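Local coordinates for protein TBC1 domain family member 22A (Homo sapiens, PDB 2QFZ) that probably acts as a GTPase-activating protein for Rab-family small GTPases through its helical TBC domain, forms homodimers and binds 14-3-3 proteins, at residues R56-K61 with G65-N70; P156-F161 with C185-D190. All coordinates share one frame; numbering follows the deposited sequence.

Contact 1. Residues R56-K61 with G65-N70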
# COMPACT_ATOMS: atom_id res chain seq x y z
N ARG A 56 3.02 10.64 -11.34
CA ARG A 56 2.75 9.88 -10.13
C ARG A 56 3.98 9.76 -9.21
O ARG A 56 3.87 10.04 -8.05
CB ARG A 56 2.08 8.51 -10.40
CG ARG A 56 1.72 7.75 -9.17
CD ARG A 56 1.14 6.36 -9.50
NE ARG A 56 -0.31 6.37 -9.70
CZ ARG A 56 -0.96 5.83 -10.73
NH1 ARG A 56 -0.31 5.26 -11.72
NH2 ARG A 56 -2.28 5.89 -10.77
N PRO A 57 5.16 9.40 -9.75
CA PRO A 57 6.32 9.34 -8.88
C PRO A 57 6.59 10.61 -8.06
O PRO A 57 6.77 10.52 -6.85
CB PRO A 57 7.48 9.05 -9.87
CG PRO A 57 6.75 8.29 -10.99
CD PRO A 57 5.51 9.07 -11.15
N MET A 58 6.65 11.79 -8.69
CA MET A 58 6.91 13.02 -7.89
C MET A 58 5.71 13.39 -6.97
O MET A 58 5.90 13.93 -5.88
CB MET A 58 7.24 14.18 -8.82
CG MET A 58 7.55 15.53 -8.14
SD MET A 58 8.83 15.53 -6.83
CE MET A 58 10.28 14.99 -7.77
N THR A 59 4.47 13.18 -7.46
CA THR A 59 3.29 13.42 -6.61
C THR A 59 3.34 12.57 -5.32
O THR A 59 3.22 13.11 -4.22
CB THR A 59 1.98 13.24 -7.38
OG1 THR A 59 1.96 14.09 -8.52
CG2 THR A 59 0.75 13.59 -6.51
N TRP A 60 3.54 11.26 -5.44
CA TRP A 60 3.70 10.40 -4.25
C TRP A 60 4.81 10.87 -3.30
O TRP A 60 4.65 10.89 -2.05
CB TRP A 60 3.97 8.95 -4.67
CG TRP A 60 2.77 8.18 -5.08
CD1 TRP A 60 1.60 8.66 -5.54
CD2 TRP A 60 2.63 6.74 -5.08
NE1 TRP A 60 0.72 7.65 -5.79
CE2 TRP A 60 1.32 6.45 -5.53
CE3 TRP A 60 3.45 5.69 -4.67
CZ2 TRP A 60 0.83 5.15 -5.61
CZ3 TRP A 60 2.96 4.38 -4.76
CH2 TRP A 60 1.67 4.13 -5.24
N LYS A 61 5.94 11.25 -3.88
CA LYS A 61 7.02 11.82 -3.08
C LYS A 61 6.65 13.08 -2.33
O LYS A 61 7.06 13.26 -1.18
CB LYS A 61 8.27 12.04 -3.91
CG LYS A 61 8.92 10.74 -4.32
CD LYS A 61 10.15 10.97 -5.22
CE LYS A 61 10.35 9.77 -6.11
NZ LYS A 61 11.67 9.85 -6.78
N GLY A 65 5.53 13.50 2.01
CA GLY A 65 6.50 14.34 2.72
C GLY A 65 7.96 13.97 2.53
O GLY A 65 8.82 14.41 3.29
N TYR A 66 8.27 13.15 1.55
CA TYR A 66 9.66 12.76 1.29
C TYR A 66 10.43 13.96 0.69
O TYR A 66 11.57 14.25 1.08
CB TYR A 66 9.68 11.54 0.36
CG TYR A 66 11.04 11.05 -0.07
CD1 TYR A 66 12.03 10.82 0.86
CD2 TYR A 66 11.31 10.77 -1.42
CE1 TYR A 66 13.32 10.36 0.45
CE2 TYR A 66 12.57 10.30 -1.83
CZ TYR A 66 13.57 10.11 -0.87
OH TYR A 66 14.81 9.63 -1.23
N LEU A 67 9.81 14.64 -0.27
CA LEU A 67 10.36 15.80 -0.85
C LEU A 67 9.56 17.02 -0.42
O LEU A 67 8.34 16.93 -0.26
CB LEU A 67 10.40 15.70 -2.36
CG LEU A 67 11.43 14.71 -2.93
CD1 LEU A 67 11.47 14.84 -4.42
CD2 LEU A 67 12.82 14.89 -2.33
N PRO A 68 10.26 18.15 -0.21
CA PRO A 68 9.67 19.45 0.16
C PRO A 68 8.85 20.09 -0.94
O PRO A 68 9.12 19.86 -2.13
CB PRO A 68 10.90 20.31 0.48
CG PRO A 68 12.04 19.64 -0.19
CD PRO A 68 11.72 18.20 -0.30
N ALA A 69 7.83 20.85 -0.51
CA ALA A 69 6.95 21.61 -1.38
C ALA A 69 7.71 22.69 -2.16
O ALA A 69 7.37 22.99 -3.31
CB ALA A 69 5.84 22.25 -0.56
N ASN A 70 8.75 23.26 -1.54
CA ASN A 70 9.58 24.27 -2.20
C ASN A 70 10.52 23.66 -3.26
O ASN A 70 11.40 22.82 -2.95
CB ASN A 70 10.38 25.08 -1.17
CG ASN A 70 11.09 26.25 -1.83
OD1 ASN A 70 12.18 26.10 -2.30
ND2 ASN A 70 10.39 27.39 -1.98
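K61 and Y66 run side by side with their polar ends pointing the same way. The lysine meets the tyrosine ring at its rim, near the ring plane and not over a face: K61 CG lies 3.8 Å from Y66 CD2. A long aliphatic stem suits this place, because it can pack against aromatic carbon while carrying its charge onward. With CG beside its own backbone N (chi1 -69°) and the rest of the chain extended, K61 delivers NZ to a salt bridge with D190, the residue that also takes a hydrogen bond with the Y66 hydroxyl. L67 also lies alongside the stem, pointing the same way, its CD1 4.2 Å from K61 CD. M58 reaches this leucine from across, at about a right angle. Its chain folds at chi2 and chi3 (52° and 62°), which brings both SD and CE to 3.6 Å from L67 CD1, a fit that the flexible thioether makes easy. In the backbone, helix 56-63 ends in a Schellman motif, with G65 at positive phi, a conformation that favours glycine. The carbonyl of K61 receives two backbone N-H groups from the chain leaving the helix. The bond from L67 N to K61 O, 3.2 Å, is nearly straight, although the donor stands above the carbonyl plane; that from Y66 N to K61 O, 3.0 Å, is bent and weak. Y66 and L67 both go on to touch L78 of helix 74-91, while M58 packs on L33 of helix 25-34.

Contact 2. Residues P156-F161 with C185-D190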
# COMPACT_ATOMS: atom_id res chain seq x y z
N PRO A 156 4.42 -1.43 -4.48
CA PRO A 156 3.90 -0.28 -5.19
C PRO A 156 4.87 0.91 -5.32
O PRO A 156 4.95 1.52 -6.38
CB PRO A 156 2.67 0.08 -4.37
CG PRO A 156 2.34 -1.20 -3.66
CD PRO A 156 3.62 -1.72 -3.29
N PHE A 157 5.61 1.23 -4.27
CA PHE A 157 6.61 2.29 -4.39
C PHE A 157 7.67 1.95 -5.49
O PHE A 157 8.00 2.75 -6.33
CB PHE A 157 7.25 2.52 -3.02
CG PHE A 157 6.30 3.05 -2.00
CD1 PHE A 157 5.80 4.33 -2.11
CD2 PHE A 157 5.91 2.28 -0.93
CE1 PHE A 157 4.93 4.86 -1.16
CE2 PHE A 157 5.02 2.81 0.03
CZ PHE A 157 4.55 4.09 -0.09
N PHE A 158 8.13 0.72 -5.50
CA PHE A 158 9.23 0.34 -6.35
C PHE A 158 8.77 0.37 -7.81
O PHE A 158 9.45 0.90 -8.66
CB PHE A 158 9.80 -1.04 -5.97
CG PHE A 158 10.85 -1.55 -6.92
CD1 PHE A 158 12.20 -1.18 -6.74
CD2 PHE A 158 10.50 -2.34 -8.01
CE1 PHE A 158 13.20 -1.64 -7.66
CE2 PHE A 158 11.45 -2.78 -8.93
CZ PHE A 158 12.81 -2.45 -8.75
N VAL A 159 7.58 -0.19 -8.07
CA VAL A 159 7.05 -0.24 -9.42
C VAL A 159 6.74 1.16 -9.94
O VAL A 159 7.12 1.51 -11.03
CB VAL A 159 5.83 -1.20 -9.52
CG1 VAL A 159 5.04 -0.94 -10.79
CG2 VAL A 159 6.31 -2.66 -9.43
N VAL A 160 6.10 1.98 -9.12
CA VAL A 160 5.81 3.36 -9.50
C VAL A 160 7.12 4.10 -9.84
O VAL A 160 7.23 4.70 -10.93
CB VAL A 160 4.94 4.09 -8.41
CG1 VAL A 160 4.94 5.61 -8.54
CG2 VAL A 160 3.50 3.56 -8.46
N PHE A 161 8.11 4.02 -8.94
CA PHE A 161 9.36 4.74 -9.11
C PHE A 161 10.24 4.18 -10.25
O PHE A 161 10.80 4.95 -11.00
CB PHE A 161 10.17 4.86 -7.81
CG PHE A 161 9.44 5.52 -6.68
CD1 PHE A 161 8.40 6.42 -6.90
CD2 PHE A 161 9.83 5.28 -5.37
CE1 PHE A 161 7.74 7.03 -5.81
CE2 PHE A 161 9.17 5.89 -4.29
CZ PHE A 161 8.12 6.79 -4.53
N CYS A 185 19.96 2.22 -7.56
CA CYS A 185 20.21 2.56 -6.14
C CYS A 185 19.39 3.73 -5.64
O CYS A 185 18.98 3.74 -4.47
CB CYS A 185 21.68 2.91 -5.87
SG CYS A 185 22.77 1.59 -6.24
N ASN A 186 19.22 4.74 -6.50
CA ASN A 186 18.42 5.92 -6.17
C ASN A 186 16.93 5.57 -5.97
O ASN A 186 16.31 6.02 -5.01
CB ASN A 186 18.54 6.99 -7.23
CG ASN A 186 19.85 7.79 -7.11
OD1 ASN A 186 20.67 7.57 -6.21
ND2 ASN A 186 20.03 8.71 -8.03
N ILE A 187 16.42 4.74 -6.85
CA ILE A 187 15.09 4.17 -6.73
C ILE A 187 14.91 3.39 -5.44
O ILE A 187 13.89 3.53 -4.80
CB ILE A 187 14.73 3.26 -7.93
CG1 ILE A 187 14.56 4.10 -9.20
CG2 ILE A 187 13.43 2.48 -7.64
CD1 ILE A 187 14.51 3.27 -10.49
N GLU A 188 15.90 2.58 -5.07
CA GLU A 188 15.88 1.79 -3.86
C GLU A 188 15.79 2.67 -2.62
O GLU A 188 14.97 2.36 -1.69
CB GLU A 188 17.08 0.81 -3.78
CG GLU A 188 17.21 0.09 -2.44
CD GLU A 188 18.41 -0.85 -2.31
OE1 GLU A 188 18.98 -1.21 -3.31
OE2 GLU A 188 18.75 -1.26 -1.18
N ALA A 189 16.59 3.76 -2.58
CA ALA A 189 16.53 4.73 -1.46
C ALA A 189 15.15 5.38 -1.37
O ALA A 189 14.59 5.48 -0.30
CB ALA A 189 17.61 5.85 -1.62
N ASP A 190 14.65 5.86 -2.50
CA ASP A 190 13.31 6.49 -2.58
C ASP A 190 12.23 5.52 -2.06
O ASP A 190 11.37 5.88 -1.25
CB ASP A 190 13.02 6.89 -4.05
CG ASP A 190 13.97 8.02 -4.57
OD1 ASP A 190 14.87 8.54 -3.80
OD2 ASP A 190 13.77 8.43 -5.76
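The F161 ring presents its edge to the helix of D190: the backbone oxygens of I187 and D190 lie near the ring plane, F161 CE2 being 3.8 Å from D190 O. Such an approach sets the slightly positive rim of the aromatic ring against carbonyl oxygen. The D190 methylene joins in, with D190 CB 3.8 Å from F161 CD2, and the carboxylate plane stands almost perpendicular to the ring, at 85°. Over one face of the F161 ring stands the ammonium of K61, a cation-pi interaction. The F158 ring meets I187 obliquely, its CD1 4.0 Å from I187 CG2, and its edge-to-face partner is F130.

A single methyl of I187 bridges the two phenylalanines: CG2, anti to the backbone N, touches F158 and also packs 4.0 Å from F161 CB. Branching at CB leaves the other arm to run on, with I187 CD1 4.1 Å from F161 O. No hydrogen bond links the two segments; the contact is made by carbon and by ring edge against carbonyl oxygen. Q82 joins K61 and Y66 in completing the D190 carboxylate.

Within this all-helical TBC domain, helices 150-162 and 181-200 run roughly antiparallel, their local axes inclined at 140° and 9.4 Å apart at closest approach. Helix 260-270 packs on P156 and V160, helix 56-63 touches V160 and F161, and helix 74-91 lies against N186, A189 and D190.

From the N terminus the chain first makes contact 1, a local closure in which the exit from helix 56-63 folds back on that helix before the chain enters helix 74-91. Contact 2 opens much later and closes a longer excursion, from helix 150-162 to helix 181-200. The two follow in series, neither nested nor crossed, yet their centres are only about 13 Å apart. Helix 56-63 packs on helix 150-162 through P57 and W60, which meet V160 and F157. The tie to helix 181-200 is polar and runs through D190, whose two carboxylate oxygens are shared out, one to K61 at the end of contact 1's helix and one to Y66 in the turn after it.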